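Side-chain contacts in glycoside Hydrolase Family 43_12 (Metagenome, PDB 7JVH), which probably hydrolyses glycosidic bonds in plant polysaccharides or oligosaccharides that contain xylose or arabinose: residues Phe528-Asn533 / Lys537-Pro542; Gln482-Glu487 / Ile515-Thr520; Tyr443-Thr448 / Ala559-Gly564; Gly460-Gln465 / Asn470-Val475. All blocks are in the same frame, centred on the assembly; numbering follows the deposited sequence.

From the N-terminal side, Tyr443-Thr448 opens contact 3, which closes only at Ala559-Gly564 and encloses the three others. Within that span, contact 4 closes first as a short hairpin between Gly460-Gln465 and Asn470-Val475; contact 2 then joins Gln482-Glu487 to Ile515-Thr520 over a longer excursion, and contact 1 closes a second hairpin at Phe528-Asn533 and Lys537-Pro542. These three follow in series, and none crosses another. Contacts 1 and 4 each lie within one sheet of the C-terminal beta-sandwich, whereas contacts 2 and 3 bridge the two sheets. Phe528 links the hairpins, its ring packing on Cys463, Tyr471 and Leu473.

Contact 1 (Phe528-Asn533 / Lys537-Pro542); sequences FSYTLN and KNIGGP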
loop_
_atom_site.group_PDB
_atom_site.type_symbol
_atom_site.label_atom_id
_atom_site.label_comp_id
_atom_site.label_asym_id
_atom_site.label_seq_id
_atom_site.Cartn_x
_atom_site.Cartn_y
_atom_site.Cartn_z
ATOM N N PHE A 528 -2.408 22.027 12.237
ATOM C CA PHE A 528 -1.023 21.966 12.640
ATOM C C PHE A 528 -0.811 22.768 13.939
ATOM O O PHE A 528 -1.615 23.629 14.300
ATOM C CB PHE A 528 -0.133 22.491 11.498
ATOM C CG PHE A 528 0.095 21.479 10.400
ATOM C CD1 PHE A 528 -0.835 21.302 9.384
ATOM C CD2 PHE A 528 1.240 20.705 10.383
ATOM C CE1 PHE A 528 -0.613 20.386 8.367
ATOM C CE2 PHE A 528 1.462 19.772 9.356
ATOM C CZ PHE A 528 0.531 19.618 8.356
ATOM N N SER A 529 0.274 22.437 14.646
ATOM C CA SER A 529 0.641 23.091 15.877
ATOM C C SER A 529 2.104 22.861 16.144
ATOM O O SER A 529 2.717 21.950 15.561
ATOM C CB SER A 529 -0.180 22.543 17.062
ATOM O OG SER A 529 0.192 21.206 17.398
ATOM N N TYR A 530 2.644 23.679 17.056
ATOM C CA TYR A 530 4.002 23.553 17.554
ATOM C C TYR A 530 3.985 23.743 19.056
ATOM O O TYR A 530 3.123 24.443 19.586
ATOM C CB TYR A 530 4.929 24.570 16.885
ATOM C CG TYR A 530 4.637 26.026 17.189
ATOM C CD1 TYR A 530 3.525 26.656 16.656
ATOM C CD2 TYR A 530 5.500 26.777 17.996
ATOM C CE1 TYR A 530 3.263 27.985 16.921
ATOM C CE2 TYR A 530 5.267 28.116 18.256
ATOM C CZ TYR A 530 4.146 28.716 17.723
ATOM O OH TYR A 530 3.884 30.027 17.994
ATOM N N THR A 531 4.927 23.087 19.745
ATOM C CA THR A 531 5.008 23.113 21.196
ATOM C C THR A 531 6.447 23.416 21.574
ATOM O O THR A 531 7.345 22.590 21.353
ATOM C CB THR A 531 4.572 21.778 21.823
ATOM O OG1 THR A 531 3.245 21.450 21.383
ATOM C CG2 THR A 531 4.647 21.872 23.377
ATOM N N LEU A 532 6.667 24.632 22.084
ATOM C CA LEU A 532 7.986 25.095 22.457
ATOM C C LEU A 532 7.986 25.167 23.983
ATOM O O LEU A 532 7.244 24.441 24.631
ATOM C CB LEU A 532 8.334 26.435 21.752
ATOM C CG LEU A 532 9.794 26.586 21.303
ATOM C CD1 LEU A 532 10.491 25.237 21.204
ATOM C CD2 LEU A 532 9.914 27.362 19.996
ATOM N N ASN A 533 8.844 26.024 24.551
ATOM C CA ASN A 533 9.098 26.098 25.999
ATOM C C ASN A 533 7.834 25.955 26.866
ATOM O O ASN A 533 7.365 26.905 27.508
ATOM C CB ASN A 533 9.894 27.371 26.336
ATOM C CG ASN A 533 9.523 28.542 25.447
ATOM O OD1 ASN A 533 8.347 28.882 25.321
ATOM N ND2 ASN A 533 10.521 29.151 24.800
ATOM N N LYS A 537 0.661 25.712 20.750
ATOM C CA LYS A 537 -0.116 26.686 19.999
ATOM C C LYS A 537 -0.393 26.172 18.597
ATOM O O LYS A 537 0.479 25.599 17.951
ATOM C CB LYS A 537 0.642 28.012 19.883
ATOM C CG LYS A 537 1.071 28.622 21.202
ATOM C CD LYS A 537 2.118 29.705 20.967
ATOM C CE LYS A 537 2.269 30.632 22.172
ATOM N NZ LYS A 537 3.663 31.128 22.296
ATOM N N ASN A 538 -1.631 26.379 18.139
ATOM C CA ASN A 538 -2.030 26.162 16.762
ATOM C C ASN A 538 -1.315 27.148 15.851
ATOM O O ASN A 538 -1.167 28.305 16.203
ATOM C CB ASN A 538 -3.538 26.358 16.617
ATOM C CG ASN A 538 -4.331 25.140 17.031
ATOM O OD1 ASN A 538 -3.764 24.099 17.360
ATOM N ND2 ASN A 538 -5.663 25.253 16.990
ATOM N N ILE A 539 -0.858 26.666 14.694
ATOM C CA ILE A 539 -0.337 27.501 13.611
ATOM C C ILE A 539 -1.121 27.170 12.346
ATOM O O ILE A 539 -1.245 26.019 11.973
ATOM C CB ILE A 539 1.183 27.336 13.391
ATOM C CG1 ILE A 539 1.628 28.134 12.165
ATOM C CG2 ILE A 539 1.591 25.863 13.266
ATOM C CD1 ILE A 539 3.019 28.733 12.299
ATOM N N GLY A 540 -1.689 28.204 11.721
ATOM C CA GLY A 540 -2.630 28.039 10.631
ATOM C C GLY A 540 -3.964 27.551 11.163
ATOM O O GLY A 540 -4.070 27.118 12.318
ATOM N N GLY A 541 -4.987 27.611 10.309
ATOM C CA GLY A 541 -6.324 27.171 10.647
ATOM C C GLY A 541 -6.551 25.743 10.159
ATOM O O GLY A 541 -5.597 25.025 9.848
ATOM N N PRO A 542 -7.820 25.282 10.102
ATOM C CA PRO A 542 -8.134 23.979 9.508
ATOM C C PRO A 542 -7.836 23.941 7.986
ATOM O O PRO A 542 -8.299 24.797 7.241
ATOM C CB PRO A 542 -9.638 23.831 9.772
ATOM C CG PRO A 542 -10.145 25.240 9.996
ATOM C CD PRO A 542 -9.008 26.002 10.598
#
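Tyr530, Lys537 and Ile539 share one face of this strand pair and bury most of the surface within it. The aliphatic part of Lys537 crosses the tyrosine ring at a slant: its CB lies 4.0 Å from Tyr530 CE1, and further along the chain Lys537 CD reaches to 3.5 Å from Tyr530 OH. Ile539 meets the ring nearer its root, with CG2 4.0 Å from Tyr530 CD1 and the two side chains running roughly at right angles. The ring takes this place because Tyr530 CG sits between the backbone N and the carbonyl carbon (chi1 65°), which swings it across the neighbouring strand. Strands 525-531 and 536-544 form an antiparallel beta hairpin at one side of a sheet in the concanavalin A-like sandwich. Tyr530 and Lys537 are a hydrogen-bonded pair of this hairpin, with Tyr530 N to Lys537 O and Lys537 N to Tyr530 O both at 3.0 Å. A third backbone bond, Ile539 N to Phe528 O at 3.2 Å, comes from well above the plane of that carbonyl. An alanine in place of Tyr530 would keep the backbone bonds but is likely to open a gap beside Ile539 and leave the methylenes of Lys537 without the ring they lie against. Lys537 is exposed, while Tyr530 is buried and also packs on Ile508 and Leu517. On the other face, Ser529 CB rests 3.3 Å from Lys537 O, beside the exposed Asn538.

Contact 2 (Gln482-Glu487 / Ile515-Thr520); sequences QVLVLE and ITLGVT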
loop_
_atom_site.group_PDB
_atom_site.type_symbol
_atom_site.label_atom_id
_atom_site.label_comp_id
_atom_site.label_asym_id
_atom_site.label_seq_id
_atom_site.Cartn_x
_atom_site.Cartn_y
_atom_site.Cartn_z
ATOM N N GLN A 482 15.153 31.658 14.133
ATOM C CA GLN A 482 14.316 30.635 13.537
ATOM C C GLN A 482 12.868 31.083 13.437
ATOM O O GLN A 482 12.394 31.863 14.249
ATOM C CB GLN A 482 14.459 29.304 14.273
ATOM C CG GLN A 482 15.754 28.568 13.960
ATOM C CD GLN A 482 16.962 29.296 14.474
ATOM O OE1 GLN A 482 16.945 29.747 15.597
ATOM N NE2 GLN A 482 17.999 29.419 13.672
ATOM N N VAL A 483 12.177 30.556 12.420
ATOM C CA VAL A 483 10.781 30.847 12.138
ATOM C C VAL A 483 10.082 29.523 11.842
ATOM O O VAL A 483 10.728 28.545 11.497
ATOM C CB VAL A 483 10.639 31.786 10.933
ATOM C CG1 VAL A 483 11.282 33.113 11.233
ATOM C CG2 VAL A 483 11.258 31.147 9.686
ATOM N N LEU A 484 8.758 29.502 11.988
ATOM C CA LEU A 484 7.965 28.370 11.575
ATOM C C LEU A 484 7.112 28.766 10.394
ATOM O O LEU A 484 6.459 29.806 10.417
ATOM C CB LEU A 484 7.081 27.829 12.715
ATOM C CG LEU A 484 7.683 26.889 13.741
ATOM C CD1 LEU A 484 6.617 26.573 14.782
ATOM C CD2 LEU A 484 8.217 25.617 13.096
ATOM N N VAL A 485 7.132 27.919 9.357
ATOM C CA VAL A 485 6.419 28.161 8.122
ATOM C C VAL A 485 5.504 26.961 7.820
ATOM O O VAL A 485 5.938 25.813 7.851
ATOM C CB VAL A 485 7.403 28.421 6.963
ATOM C CG1 VAL A 485 6.662 28.657 5.641
ATOM C CG2 VAL A 485 8.300 29.610 7.290
ATOM N N LEU A 486 4.227 27.264 7.566
ATOM C CA LEU A 486 3.243 26.302 7.147
ATOM C C LEU A 486 2.928 26.585 5.670
ATOM O O LEU A 486 2.523 27.700 5.318
ATOM C CB LEU A 486 1.984 26.415 7.995
ATOM C CG LEU A 486 0.847 25.414 7.781
ATOM C CD1 LEU A 486 1.248 23.989 8.078
ATOM C CD2 LEU A 486 -0.328 25.817 8.667
ATOM N N GLU A 487 3.128 25.568 4.822
ATOM C CA GLU A 487 2.897 25.663 3.398
ATOM C C GLU A 487 1.969 24.569 2.925
ATOM O O GLU A 487 2.005 23.439 3.430
ATOM C CB GLU A 487 4.217 25.550 2.643
ATOM C CG GLU A 487 5.057 26.835 2.647
ATOM C CD GLU A 487 6.484 26.600 2.204
ATOM O OE1 GLU A 487 6.952 25.431 2.226
ATOM O OE2 GLU A 487 7.142 27.589 1.832
ATOM N N ILE A 515 12.292 21.226 19.622
ATOM C CA ILE A 515 10.932 21.690 19.372
ATOM C C ILE A 515 10.078 20.510 18.917
ATOM O O ILE A 515 10.581 19.596 18.256
ATOM C CB ILE A 515 10.911 22.833 18.329
ATOM C CG1 ILE A 515 9.501 23.422 18.182
ATOM C CG2 ILE A 515 11.430 22.362 16.970
ATOM C CD1 ILE A 515 9.462 24.650 17.295
ATOM N N THR A 516 8.795 20.528 19.288
ATOM C CA THR A 516 7.861 19.497 18.863
ATOM C C THR A 516 6.871 20.114 17.879
ATOM O O THR A 516 6.343 21.205 18.136
ATOM C CB THR A 516 7.134 18.827 20.070
ATOM O OG1 THR A 516 8.029 17.926 20.720
ATOM C CG2 THR A 516 5.921 18.039 19.623
ATOM N N LEU A 517 6.649 19.422 16.752
ATOM C CA LEU A 517 5.628 19.804 15.797
ATOM C C LEU A 517 4.546 18.738 15.800
ATOM O O LEU A 517 4.836 17.554 15.980
ATOM C CB LEU A 517 6.229 19.963 14.393
ATOM C CG LEU A 517 7.424 20.918 14.263
ATOM C CD1 LEU A 517 7.854 20.977 12.794
ATOM C CD2 LEU A 517 7.116 22.306 14.827
ATOM N N GLY A 518 3.297 19.165 15.603
ATOM C CA GLY A 518 2.154 18.282 15.680
ATOM C C GLY A 518 1.118 18.595 14.620
ATOM O O GLY A 518 1.016 19.755 14.177
ATOM N N VAL A 519 0.378 17.557 14.197
ATOM C CA VAL A 519 -0.762 17.708 13.327
ATOM C C VAL A 519 -1.834 16.749 13.796
ATOM O O VAL A 519 -1.533 15.639 14.260
ATOM C CB VAL A 519 -0.396 17.443 11.812
ATOM C CG1 VAL A 519 0.003 15.996 11.567
ATOM C CG2 VAL A 519 -1.549 17.819 10.885
ATOM N N THR A 520 -3.092 17.184 13.693
ATOM C CA THR A 520 -4.243 16.366 14.029
ATOM C C THR A 520 -5.309 16.564 12.961
ATOM O O THR A 520 -5.509 17.675 12.478
ATOM C CB THR A 520 -4.824 16.706 15.428
ATOM O OG1 THR A 520 -5.945 15.857 15.723
ATOM C CG2 THR A 520 -5.277 18.182 15.505
#
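Leu484 puts CD2 3.9 Å from Leu517 CD2, while its CD1 lies 4.3 Å from Ile515 CD1 and about as near the same Leu517 methyl. This is packing across the interior of a beta-sandwich, the concanavalin A-like domain, where strand 482-489 of one sheet faces strand 515-522 of the other. The nearest alpha carbons, those of Leu484 and Leu517, are 9.8 Å apart, so the backbones share no hydrogen bond and the side chains alone span the gap. Both leucines hold CG beside the backbone N, opposite the carbonyl carbon (chi1 -82° in Leu484), and they slide past one another in opposite directions. Around this group, Val475 and Tyr530 also press on Leu484, while Leu449 touches both Ile515 and Leu517 and Leu532 packs on Ile515. Further out, strand 482-489 is held in its sheet by backbone bonds of Leu484 with Glu506 and Val485 with Thr474, and strand 515-522 in the other by those of Leu517 with Thr447 and Val519 with Ala445. On that sheet's outer face, the hydroxyls of Thr516 and Thr448 are hydrogen-bonded to each other. At the start of strand 482-489, Gln482 OE1 accepts a hydrogen bond from Leu511 N.

Contact 3 (Tyr443-Thr448 / Ala559-Gly564); sequences YTAQTT and ALVGMG
With chi1 at 85°, Tyr443 carries its ring between its own backbone N and carbonyl carbon and drops it toward Val561, which comes up from the opposite direction. Val561 CG2 and the branch point CB are then the parts that receive the phenol: Tyr443 OH is 3.4 Å from Val561 CB and 3.4 Å from Val561 CG2. The ring meets the valine obliquely, with Tyr443 CE1 4.1 Å from Val561 CG2. Ala445 CB lies in the plane of the same ring, at its edge, and touches Val561 CG2 at 4.4 Å. A serine in place of Tyr443 would probably leave a gap over Val561 and beside Ala445, since its short side chain could not cross the space between the strands. At the other end, Thr447 OG1 stands anti to the backbone N (chi1 -167°) and lies 3.6 Å from SE of Met563, a selenomethionine in this crystal. That hydroxyl is satisfied by a hydrogen bond to Asn32 O, so its meeting with the selenium is packing. The bent Met563 chain also runs among Phe30, Phe33 and Trp397. The two strands run almost parallel, 11° apart, yet their axes stay 8.1 Å from each other and they belong to different layers of the concanavalin A-like sandwich. Strand 442-451 lies between strands 28-37 and 515-522 of one sheet, and strand 560-566 between 433-437 and 458-464 of the other.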
loop_
_atom_site.group_PDB
_atom_site.type_symbol
_atom_site.label_atom_id
_atom_site.label_comp_id
_atom_site.label_asym_id
_atom_site.label_seq_id
_atom_site.Cartn_x
_atom_site.Cartn_y
_atom_site.Cartn_z
ATOM N N TYR A 443 -6.625 10.956 13.046
ATOM C CA TYR A 443 -5.352 10.701 13.695
ATOM C C TYR A 443 -4.727 11.990 14.233
ATOM O O TYR A 443 -5.156 13.102 13.924
ATOM C CB TYR A 443 -4.376 9.909 12.786
ATOM C CG TYR A 443 -3.556 10.724 11.816
ATOM C CD1 TYR A 443 -2.301 11.220 12.177
ATOM C CD2 TYR A 443 -4.013 10.986 10.525
ATOM C CE1 TYR A 443 -1.541 11.961 11.299
ATOM C CE2 TYR A 443 -3.248 11.706 9.627
ATOM C CZ TYR A 443 -2.021 12.198 10.023
ATOM O OH TYR A 443 -1.273 12.948 9.127
ATOM N N THR A 444 -3.726 11.789 15.085
ATOM C CA THR A 444 -2.975 12.825 15.742
ATOM C C THR A 444 -1.561 12.299 15.757
ATOM O O THR A 444 -1.329 11.146 16.097
ATOM C CB THR A 444 -3.469 13.084 17.192
ATOM O OG1 THR A 444 -4.837 13.496 17.161
ATOM C CG2 THR A 444 -2.648 14.165 17.882
ATOM N N ALA A 445 -0.615 13.153 15.356
ATOM C CA ALA A 445 0.782 12.786 15.282
ATOM C C ALA A 445 1.612 13.961 15.721
ATOM O O ALA A 445 1.181 15.116 15.604
ATOM C CB ALA A 445 1.125 12.387 13.851
ATOM N N GLN A 446 2.806 13.665 16.236
ATOM C CA GLN A 446 3.785 14.688 16.529
ATOM C C GLN A 446 5.211 14.183 16.374
ATOM O O GLN A 446 5.470 12.988 16.476
ATOM C CB GLN A 446 3.581 15.201 17.945
ATOM C CG GLN A 446 3.499 14.101 18.980
ATOM C CD GLN A 446 3.857 14.592 20.353
ATOM O OE1 GLN A 446 2.987 14.809 21.184
ATOM N NE2 GLN A 446 5.147 14.766 20.596
ATOM N N THR A 447 6.134 15.112 16.123
ATOM C CA THR A 447 7.552 14.810 16.032
ATOM C C THR A 447 8.329 15.851 16.825
ATOM O O THR A 447 7.903 16.996 16.957
ATOM C CB THR A 447 8.034 14.752 14.552
ATOM O OG1 THR A 447 9.338 14.166 14.502
ATOM C CG2 THR A 447 8.070 16.142 13.900
ATOM N N THR A 448 9.472 15.428 17.361
ATOM C CA THR A 448 10.342 16.258 18.182
ATOM C C THR A 448 11.707 16.263 17.526
ATOM O O THR A 448 12.242 15.204 17.192
ATOM C CB THR A 448 10.438 15.717 19.624
ATOM O OG1 THR A 448 9.130 15.672 20.178
ATOM C CG2 THR A 448 11.296 16.599 20.492
ATOM N N ALA A 559 -2.568 8.810 1.788
ATOM C CA ALA A 559 -1.759 9.862 2.380
ATOM C C ALA A 559 -0.708 9.290 3.317
ATOM O O ALA A 559 -0.834 8.162 3.807
ATOM C CB ALA A 559 -2.638 10.869 3.119
ATOM N N LEU A 560 0.328 10.100 3.559
ATOM C CA LEU A 560 1.462 9.752 4.394
ATOM C C LEU A 560 1.671 10.885 5.390
ATOM O O LEU A 560 1.301 12.020 5.131
ATOM C CB LEU A 560 2.724 9.579 3.547
ATOM C CG LEU A 560 2.625 8.579 2.384
ATOM C CD1 LEU A 560 3.784 8.763 1.430
ATOM C CD2 LEU A 560 2.578 7.136 2.882
ATOM N N VAL A 561 2.284 10.562 6.531
ATOM C CA VAL A 561 2.709 11.537 7.496
ATOM C C VAL A 561 4.139 11.188 7.868
ATOM O O VAL A 561 4.488 10.023 8.010
ATOM C CB VAL A 561 1.771 11.573 8.736
ATOM C CG1 VAL A 561 1.851 10.285 9.541
ATOM C CG2 VAL A 561 2.083 12.779 9.619
ATOM N N GLY A 562 4.985 12.208 7.998
ATOM C CA GLY A 562 6.373 11.982 8.311
ATOM C C GLY A 562 7.161 13.256 8.584
ATOM O O GLY A 562 6.595 14.342 8.653
HETATM N N MSE A 563 8.475 13.084 8.728
HETATM C CA MSE A 563 9.381 14.190 8.944
HETATM C C MSE A 563 10.312 14.298 7.735
HETATM O O MSE A 563 10.618 13.310 7.080
HETATM C CB MSE A 563 10.104 14.022 10.288
HETATM C CG MSE A 563 10.903 12.749 10.461
HETATM SE SE MSE A 563 10.604 11.789 12.179
HETATM C CE MSE A 563 10.005 10.037 11.556
ATOM N N GLY A 564 10.745 15.527 7.424
ATOM C CA GLY A 564 11.629 15.758 6.299
ATOM C C GLY A 564 12.461 17.007 6.423
ATOM O O GLY A 564 12.224 17.825 7.294
#

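Contact 4 (Gly460-Gln465 / Asn470-Val475); sequences GLICYQ and NYVLTV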
loop_
_atom_site.group_PDB
_atom_site.type_symbol
_atom_site.label_atom_id
_atom_site.label_comp_id
_atom_site.label_asym_id
_atom_site.label_seq_id
_atom_site.Cartn_x
_atom_site.Cartn_y
_atom_site.Cartn_z
ATOM N N GLY A 460 11.066 19.725 9.363
ATOM C CA GLY A 460 9.705 19.718 9.836
ATOM C C GLY A 460 8.874 18.483 9.597
ATOM O O GLY A 460 9.392 17.380 9.474
ATOM N N LEU A 461 7.558 18.701 9.548
ATOM C CA LEU A 461 6.546 17.664 9.590
ATOM C C LEU A 461 5.694 17.786 8.345
ATOM O O LEU A 461 5.295 18.889 7.979
ATOM C CB LEU A 461 5.681 17.859 10.856
ATOM C CG LEU A 461 4.393 17.057 10.986
ATOM C CD1 LEU A 461 4.683 15.587 11.258
ATOM C CD2 LEU A 461 3.549 17.669 12.082
ATOM N N ILE A 462 5.383 16.642 7.729
ATOM C CA ILE A 462 4.753 16.584 6.412
ATOM C C ILE A 462 3.547 15.644 6.385
ATOM O O ILE A 462 3.619 14.518 6.882
ATOM C CB ILE A 462 5.741 16.074 5.340
ATOM C CG1 ILE A 462 7.052 16.851 5.391
ATOM C CG2 ILE A 462 5.105 16.169 3.959
ATOM C CD1 ILE A 462 8.103 16.342 4.446
ATOM N N CYS A 463 2.449 16.124 5.788
ATOM C CA CYS A 463 1.323 15.311 5.350
ATOM C C CYS A 463 1.318 15.342 3.796
ATOM O O CYS A 463 1.187 16.410 3.186
ATOM C CB CYS A 463 0.011 15.850 5.939
ATOM S SG CYS A 463 0.000 15.995 7.756
ATOM N N TYR A 464 1.451 14.156 3.185
ATOM C CA TYR A 464 1.792 13.993 1.775
ATOM C C TYR A 464 0.865 13.000 1.076
ATOM O O TYR A 464 0.799 11.836 1.459
ATOM C CB TYR A 464 3.218 13.444 1.689
ATOM C CG TYR A 464 3.852 13.424 0.314
ATOM C CD1 TYR A 464 3.678 12.339 -0.555
ATOM C CD2 TYR A 464 4.695 14.457 -0.095
ATOM C CE1 TYR A 464 4.285 12.320 -1.802
ATOM C CE2 TYR A 464 5.329 14.425 -1.323
ATOM C CZ TYR A 464 5.106 13.357 -2.181
ATOM O OH TYR A 464 5.681 13.286 -3.441
ATOM N N GLN A 465 0.174 13.462 0.030
ATOM C CA GLN A 465 -0.548 12.597 -0.907
ATOM C C GLN A 465 0.314 12.415 -2.163
ATOM O O GLN A 465 0.678 11.293 -2.528
ATOM C CB GLN A 465 -1.911 13.200 -1.236
ATOM C CG GLN A 465 -2.720 12.529 -2.346
ATOM C CD GLN A 465 -2.808 11.007 -2.225
ATOM O OE1 GLN A 465 -2.384 10.321 -3.140
ATOM N NE2 GLN A 465 -3.338 10.481 -1.113
ATOM N N ASN A 470 0.197 18.299 -0.747
ATOM C CA ASN A 470 0.833 18.127 0.547
ATOM C C ASN A 470 0.739 19.351 1.442
ATOM O O ASN A 470 0.524 20.469 0.961
ATOM C CB ASN A 470 2.293 17.706 0.375
ATOM C CG ASN A 470 3.114 18.707 -0.432
ATOM O OD1 ASN A 470 3.459 19.785 0.058
ATOM N ND2 ASN A 470 3.456 18.335 -1.664
ATOM N N TYR A 471 0.867 19.107 2.754
ATOM C CA TYR A 471 0.966 20.135 3.781
ATOM C C TYR A 471 2.283 19.949 4.517
ATOM O O TYR A 471 2.636 18.835 4.886
ATOM C CB TYR A 471 -0.179 20.013 4.775
ATOM C CG TYR A 471 -1.554 20.213 4.185
ATOM C CD1 TYR A 471 -1.824 21.292 3.366
ATOM C CD2 TYR A 471 -2.594 19.347 4.489
ATOM C CE1 TYR A 471 -3.087 21.485 2.822
ATOM C CE2 TYR A 471 -3.856 19.536 3.950
ATOM C CZ TYR A 471 -4.088 20.614 3.118
ATOM O OH TYR A 471 -5.337 20.833 2.594
ATOM N N VAL A 472 3.014 21.052 4.705
ATOM C CA VAL A 472 4.349 21.029 5.297
ATOM C C VAL A 472 4.491 22.159 6.319
ATOM O O VAL A 472 4.139 23.304 6.035
ATOM C CB VAL A 472 5.436 21.187 4.231
ATOM C CG1 VAL A 472 6.806 20.958 4.845
ATOM C CG2 VAL A 472 5.213 20.238 3.087
ATOM N N LEU A 473 4.994 21.807 7.512
ATOM C CA LEU A 473 5.331 22.743 8.577
ATOM C C LEU A 473 6.800 22.553 8.892
ATOM O O LEU A 473 7.215 21.474 9.284
ATOM C CB LEU A 473 4.498 22.458 9.823
ATOM C CG LEU A 473 4.765 23.316 11.078
ATOM C CD1 LEU A 473 4.267 24.750 10.899
ATOM C CD2 LEU A 473 4.114 22.695 12.306
ATOM N N THR A 474 7.590 23.611 8.704
ATOM C CA THR A 474 9.038 23.560 8.850
ATOM C C THR A 474 9.546 24.721 9.715
ATOM O O THR A 474 9.035 25.850 9.631
ATOM C CB THR A 474 9.745 23.636 7.474
ATOM O OG1 THR A 474 9.301 24.805 6.782
ATOM C CG2 THR A 474 9.432 22.435 6.605
ATOM N N VAL A 475 10.552 24.423 10.548
ATOM C CA VAL A 475 11.397 25.425 11.164
ATOM C C VAL A 475 12.388 25.826 10.096
ATOM O O VAL A 475 12.939 24.974 9.419
ATOM C CB VAL A 475 12.153 24.887 12.411
ATOM C CG1 VAL A 475 13.106 25.914 13.012
ATOM C CG2 VAL A 475 11.169 24.396 13.451
#
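Gly460 packs tightly against Leu473: its CA comes within 3.1 Å of Leu473 O in a CA-H...O contact, and a side chain would run into that carbonyl. Leu461 and Leu473 exchange two backbone bonds, with Leu461 N 2.8 Å from Leu473 O. Cys463 and Tyr471 repeat the pattern with donors in the carbonyl planes, Tyr471 N being 2.8 Å from Cys463 O. Asn470 CB also sits 3.3 Å from Cys463 O. On the face of Ile462 and Val472 the side chains meet at longer range. The two lie side by side, pointing the same way, with Ile462 CG1 4.2 Å from Val472 CG1, and both pack on Ile425. Tyr464 CD2 is 4.1 Å from Asn470 CB; the planes of ring and amide are almost parallel (6° apart), although the two side chains cross at a slant. Asn470 sends ND2 to Asn466 O. Opposite Gly460, Thr474 directs OG1 to Gln476 NE2, and a glycerol, probably from the crystallisation liquor, lies near its side chain. On the other face, Val519 touches Leu461 and Cys463, and Tyr471 OH is hydrogen-bonded to Asp544 O. This is an antiparallel beta hairpin in the middle of one sheet of a concanavalin A-like beta-sandwich.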